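Local coordinates for protein alpha-1,3-glucanase (Streptomyces thermodiastaticus, PDB 7C7D) that probably hydrolyses alpha-1,3-glucan as the catalytic unit of a thermostable family GH87 glycosidase, at residues Phe542-Tyr556 against Val569-Trp582. Residues are numbered along the deposited sequence; the frame is centred on the assembly and turned at random.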
loop_
_atom_site.group_PDB
_atom_site.type_symbol
_atom_site.label_atom_id
_atom_site.label_comp_id
_atom_site.label_asym_id
_atom_site.label_seq_id
_atom_site.Cartn_x
_atom_site.Cartn_y
_atom_site.Cartn_z
ATOM N N PHE A 542 -24.746 -14.054 -6.701
ATOM C CA PHE A 542 -24.644 -12.612 -6.875
ATOM C C PHE A 542 -25.991 -11.960 -6.610
ATOM O O PHE A 542 -26.995 -12.335 -7.226
ATOM C CB PHE A 542 -24.198 -12.269 -8.294
ATOM C CG PHE A 542 -22.861 -12.854 -8.639
ATOM C CD1 PHE A 542 -22.756 -14.182 -9.030
ATOM C CD2 PHE A 542 -21.707 -12.102 -8.537
ATOM C CE1 PHE A 542 -21.533 -14.745 -9.329
ATOM C CE2 PHE A 542 -20.461 -12.662 -8.837
ATOM C CZ PHE A 542 -20.387 -13.980 -9.237
ATOM N N ARG A 543 -26.010 -10.981 -5.706
ATOM C CA ARG A 543 -27.206 -10.211 -5.408
ATOM C C ARG A 543 -26.847 -8.735 -5.352
ATOM O O ARG A 543 -25.764 -8.365 -4.893
ATOM C CB ARG A 543 -27.794 -10.571 -4.025
ATOM C CG ARG A 543 -28.337 -11.973 -3.865
ATOM C CD ARG A 543 -29.032 -12.125 -2.513
ATOM N NE ARG A 543 -28.112 -11.960 -1.391
ATOM C CZ ARG A 543 -27.487 -12.965 -0.786
ATOM N NH1 ARG A 543 -27.690 -14.209 -1.199
ATOM N NH2 ARG A 543 -26.663 -12.731 0.228
ATOM N N ASN A 544 -27.779 -7.887 -5.795
ATOM C CA ASN A 544 -27.684 -6.451 -5.554
ATOM C C ASN A 544 -26.439 -5.821 -6.169
ATOM O O ASN A 544 -25.890 -4.861 -5.628
ATOM C CB ASN A 544 -27.793 -6.155 -4.058
ATOM C CG ASN A 544 -29.035 -6.767 -3.470
ATOM O OD1 ASN A 544 -30.112 -6.662 -4.068
ATOM N ND2 ASN A 544 -28.904 -7.443 -2.332
ATOM N N VAL A 545 -26.007 -6.331 -7.319
ATOM C CA VAL A 545 -24.885 -5.757 -8.053
ATOM C C VAL A 545 -25.453 -4.868 -9.150
ATOM O O VAL A 545 -26.109 -5.355 -10.076
ATOM C CB VAL A 545 -23.976 -6.849 -8.625
ATOM C CG1 VAL A 545 -22.875 -6.231 -9.489
ATOM C CG2 VAL A 545 -23.381 -7.680 -7.492
ATOM N N THR A 546 -25.226 -3.560 -9.027
ATOM C CA THR A 546 -25.679 -2.568 -9.999
ATOM C C THR A 546 -24.480 -2.131 -10.833
ATOM O O THR A 546 -23.510 -1.599 -10.289
ATOM C CB THR A 546 -26.244 -1.353 -9.261
ATOM O OG1 THR A 546 -27.307 -1.761 -8.385
ATOM C CG2 THR A 546 -26.758 -0.311 -10.247
ATOM N N ALA A 547 -24.549 -2.336 -12.147
ATOM C CA ALA A 547 -23.454 -1.998 -13.044
ATOM C C ALA A 547 -23.916 -0.980 -14.073
ATOM O O ALA A 547 -25.049 -1.048 -14.567
ATOM C CB ALA A 547 -22.935 -3.242 -13.773
ATOM N N THR A 548 -23.033 -0.041 -14.402
ATOM C CA THR A 548 -23.236 0.867 -15.522
ATOM C C THR A 548 -21.922 0.961 -16.289
ATOM O O THR A 548 -20.845 0.765 -15.723
ATOM C CB THR A 548 -23.662 2.273 -15.067
ATOM O OG1 THR A 548 -22.672 2.824 -14.191
ATOM C CG2 THR A 548 -24.997 2.224 -14.333
ATOM N N GLY A 549 -22.013 1.257 -17.580
ATOM C CA GLY A 549 -20.801 1.440 -18.369
ATOM C C GLY A 549 -19.940 0.202 -18.511
ATOM O O GLY A 549 -18.709 0.288 -18.429
ATOM N N THR A 550 -20.553 -0.950 -18.728
ATOM C CA THR A 550 -19.799 -2.187 -18.890
ATOM C C THR A 550 -19.360 -2.319 -20.342
ATOM O O THR A 550 -20.191 -2.272 -21.253
ATOM C CB THR A 550 -20.667 -3.363 -18.468
ATOM O OG1 THR A 550 -21.047 -3.185 -17.101
ATOM C CG2 THR A 550 -19.921 -4.676 -18.618
ATOM N N GLY A 551 -18.056 -2.495 -20.559
ATOM C CA GLY A 551 -17.518 -2.370 -21.903
ATOM C C GLY A 551 -17.819 -3.553 -22.803
ATOM O O GLY A 551 -18.140 -3.372 -23.981
ATOM N N ALA A 552 -17.701 -4.774 -22.282
ATOM C CA ALA A 552 -17.799 -5.962 -23.130
ATOM C C ALA A 552 -19.028 -6.816 -22.856
ATOM O O ALA A 552 -19.759 -7.142 -23.794
ATOM C CB ALA A 552 -16.519 -6.810 -23.042
ATOM N N ALA A 553 -19.271 -7.201 -21.604
ATOM C CA ALA A 553 -20.402 -8.058 -21.267
ATOM C C ALA A 553 -20.545 -8.108 -19.753
ATOM O O ALA A 553 -19.619 -7.775 -19.012
ATOM C CB ALA A 553 -20.214 -9.484 -21.793
ATOM N N GLY A 554 -21.711 -8.564 -19.296
ATOM C CA GLY A 554 -21.878 -8.796 -17.871
ATOM C C GLY A 554 -20.977 -9.905 -17.355
ATOM O O GLY A 554 -20.266 -9.730 -16.360
ATOM N N ILE A 555 -20.988 -11.054 -18.035
ATOM C CA ILE A 555 -20.354 -12.278 -17.558
ATOM C C ILE A 555 -19.530 -12.896 -18.675
ATOM O O ILE A 555 -20.018 -13.049 -19.800
ATOM C CB ILE A 555 -21.394 -13.318 -17.096
ATOM C CG1 ILE A 555 -22.289 -12.786 -15.980
ATOM C CG2 ILE A 555 -20.707 -14.619 -16.669
ATOM C CD1 ILE A 555 -23.433 -13.721 -15.653
ATOM N N TYR A 556 -18.313 -13.305 -18.341
ATOM C CA TYR A 556 -17.513 -14.228 -19.126
ATOM C C TYR A 556 -17.392 -15.484 -18.278
ATOM O O TYR A 556 -16.866 -15.429 -17.167
ATOM C CB TYR A 556 -16.138 -13.613 -19.381
ATOM C CG TYR A 556 -15.169 -14.464 -20.157
ATOM C CD1 TYR A 556 -15.172 -14.456 -21.542
ATOM C CD2 TYR A 556 -14.218 -15.238 -19.507
ATOM C CE1 TYR A 556 -14.271 -15.214 -22.264
ATOM C CE2 TYR A 556 -13.311 -16.003 -20.224
ATOM C CZ TYR A 556 -13.342 -15.984 -21.601
ATOM O OH TYR A 556 -12.447 -16.745 -22.320
ATOM N N VAL A 569 -23.271 -19.519 -11.915
ATOM C CA VAL A 569 -23.574 -18.176 -11.436
ATOM C C VAL A 569 -25.051 -18.160 -11.061
ATOM O O VAL A 569 -25.914 -18.270 -11.932
ATOM C CB VAL A 569 -23.287 -17.136 -12.528
ATOM C CG1 VAL A 569 -23.699 -15.738 -12.076
ATOM C CG2 VAL A 569 -21.823 -17.181 -12.951
ATOM N N THR A 570 -25.353 -18.022 -9.772
ATOM C CA THR A 570 -26.740 -17.888 -9.339
ATOM C C THR A 570 -27.089 -16.411 -9.240
ATOM O O THR A 570 -26.416 -15.641 -8.544
ATOM C CB THR A 570 -27.013 -18.610 -8.017
ATOM O OG1 THR A 570 -26.979 -20.025 -8.234
ATOM C CG2 THR A 570 -28.391 -18.235 -7.476
ATOM N N ASP A 571 -28.134 -16.021 -9.953
ATOM C CA ASP A 571 -28.697 -14.681 -9.871
ATOM C C ASP A 571 -29.608 -14.661 -8.652
ATOM O O ASP A 571 -30.728 -15.175 -8.684
ATOM C CB ASP A 571 -29.461 -14.394 -11.158
ATOM C CG ASP A 571 -30.101 -13.018 -11.184
ATOM O OD1 ASP A 571 -30.062 -12.289 -10.174
ATOM O OD2 ASP A 571 -30.668 -12.672 -12.246
ATOM N N GLY A 572 -29.118 -14.088 -7.559
ATOM C CA GLY A 572 -29.886 -14.005 -6.338
ATOM C C GLY A 572 -30.803 -12.805 -6.244
ATOM O O GLY A 572 -31.418 -12.593 -5.192
ATOM N N GLY A 573 -30.907 -12.011 -7.302
ATOM C CA GLY A 573 -31.840 -10.910 -7.343
ATOM C C GLY A 573 -31.176 -9.560 -7.119
ATOM O O GLY A 573 -30.075 -9.445 -6.574
ATOM N N GLY A 574 -31.871 -8.517 -7.561
ATOM C CA GLY A 574 -31.423 -7.161 -7.349
ATOM C C GLY A 574 -30.287 -6.716 -8.236
ATOM O O GLY A 574 -29.743 -5.633 -8.009
ATOM N N ASN A 575 -29.925 -7.505 -9.245
ATOM C CA ASN A 575 -28.825 -7.166 -10.134
ATOM C C ASN A 575 -29.356 -6.393 -11.330
ATOM O O ASN A 575 -30.458 -6.662 -11.815
ATOM C CB ASN A 575 -28.138 -8.442 -10.622
ATOM C CG ASN A 575 -27.542 -9.255 -9.486
ATOM O OD1 ASN A 575 -26.786 -8.735 -8.663
ATOM N ND2 ASN A 575 -27.878 -10.543 -9.438
ATOM N N SER A 576 -28.569 -5.438 -11.819
ATOM C CA SER A 576 -28.981 -4.701 -13.004
ATOM C C SER A 576 -27.762 -4.201 -13.761
ATOM O O SER A 576 -26.712 -3.938 -13.172
ATOM C CB SER A 576 -29.891 -3.515 -12.658
ATOM O OG SER A 576 -29.201 -2.546 -11.886
ATOM N N GLY A 577 -27.917 -4.074 -15.077
ATOM C CA GLY A 577 -26.895 -3.502 -15.923
ATOM C C GLY A 577 -25.850 -4.468 -16.427
ATOM O O GLY A 577 -24.963 -4.051 -17.186
ATOM N N TRP A 578 -25.919 -5.740 -16.046
ATOM C CA TRP A 578 -24.928 -6.711 -16.493
ATOM C C TRP A 578 -25.586 -8.034 -16.861
ATOM O O TRP A 578 -25.021 -9.112 -16.643
ATOM C CB TRP A 578 -23.783 -6.874 -15.484
ATOM C CG TRP A 578 -24.186 -7.298 -14.099
ATOM C CD1 TRP A 578 -24.836 -6.540 -13.157
ATOM C CD2 TRP A 578 -23.945 -8.573 -13.488
ATOM N NE1 TRP A 578 -25.027 -7.272 -12.009
ATOM C CE2 TRP A 578 -24.487 -8.521 -12.184
ATOM C CE3 TRP A 578 -23.332 -9.755 -13.919
ATOM C CZ2 TRP A 578 -24.429 -9.602 -11.307
ATOM C CZ3 TRP A 578 -23.277 -10.828 -13.047
ATOM C CH2 TRP A 578 -23.824 -10.744 -11.752
ATOM N N ASP A 579 -26.777 -7.966 -17.461
ATOM C CA ASP A 579 -27.575 -9.154 -17.781
ATOM C C ASP A 579 -27.219 -9.760 -19.127
ATOM O O ASP A 579 -28.091 -10.257 -19.839
ATOM C CB ASP A 579 -29.066 -8.839 -17.702
ATOM C CG ASP A 579 -29.884 -10.004 -17.157
ATOM O OD1 ASP A 579 -29.311 -11.096 -16.940
ATOM O OD2 ASP A 579 -31.100 -9.822 -16.937
ATOM N N THR A 580 -25.942 -9.735 -19.491
ATOM C CA THR A 580 -25.462 -10.316 -20.730
ATOM C C THR A 580 -24.265 -11.210 -20.448
ATOM O O THR A 580 -23.516 -10.994 -19.490
ATOM C CB THR A 580 -25.055 -9.238 -21.744
ATOM O OG1 THR A 580 -23.932 -8.507 -21.237
ATOM C CG2 THR A 580 -26.220 -8.290 -22.038
ATOM N N THR A 581 -24.099 -12.205 -21.311
ATOM C CA THR A 581 -23.001 -13.153 -21.255
ATOM C C THR A 581 -22.215 -13.069 -22.556
ATOM O O THR A 581 -22.801 -13.019 -23.646
ATOM C CB THR A 581 -23.546 -14.562 -21.040
ATOM O OG1 THR A 581 -24.266 -14.601 -19.801
ATOM C CG2 THR A 581 -22.422 -15.573 -20.996
ATOM N N TRP A 582 -20.893 -13.025 -22.439
ATOM C CA TRP A 582 -20.025 -13.069 -23.607
ATOM C C TRP A 582 -20.262 -14.373 -24.360
ATOM O O TRP A 582 -20.164 -15.456 -23.778
ATOM C CB TRP A 582 -18.575 -12.969 -23.130
ATOM C CG TRP A 582 -17.578 -12.878 -24.226
ATOM C CD1 TRP A 582 -16.782 -13.884 -24.685
ATOM C CD2 TRP A 582 -17.249 -11.718 -25.004
ATOM N NE1 TRP A 582 -15.983 -13.429 -25.699
ATOM C CE2 TRP A 582 -16.245 -12.101 -25.913
ATOM C CE3 TRP A 582 -17.703 -10.394 -25.018
ATOM C CZ2 TRP A 582 -15.688 -11.213 -26.830
ATOM C CZ3 TRP A 582 -17.144 -9.511 -25.931
ATOM C CH2 TRP A 582 -16.153 -9.928 -26.828
HETATM O O HOH W 1 -29.295 -3.186 -9.286
HETATM O O HOH W 2 -27.702 -0.648 -13.486
HETATM O O HOH W 3 -23.395 -1.925 -17.405
#
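The indole of Trp578 packs against Phe542, Val545 and Ile555 and covers the C-terminal end of a right-handed parallel beta-helix, the pectate-lyase-like fold, where 569-582 follows 542-556. Its chi1 of 58° sets CG over the backbone, flanked by N and C, and lays the indole against 542-556. From the root outward, CB packs on CA of Gly554, and CD1 of Trp578 lies 3.9 Å from CB of Ala547. Trp578 NE1 donates to O of Val545 over 2.9 Å; that oxygen lies in the indole plane, but the donor stands above the carbonyl plane, across from Ser576 N on the other face. CE2 lies by CG1 of Val545 and CZ2 by its CB, while CE3 and CZ3 of Trp578 meet CG1 of Ile555, CZ3 at 3.7 Å. At the far rim, CH2 touches CB of Phe542, and the six-membered ring of Trp578 turns its edge to the Phe542 face, offset, planes at 71°. Val531 and Val532 of the preceding turn also touch the indole. A leucine here has no NE1 and would probably leave Val545 O to Ser576 N alone and open a gap beside Phe542 and Ile555. Nearby, the Asn575 amide bridges the corner at Asn544: OD1 accepts from Val545 N, and one ND2 hydrogen goes almost straight (174°) to Phe542 O, the other to Asp571 OD1, on the opposite face of the Asp571 carboxylate from Gly573 N, whose bond closes an Asx turn.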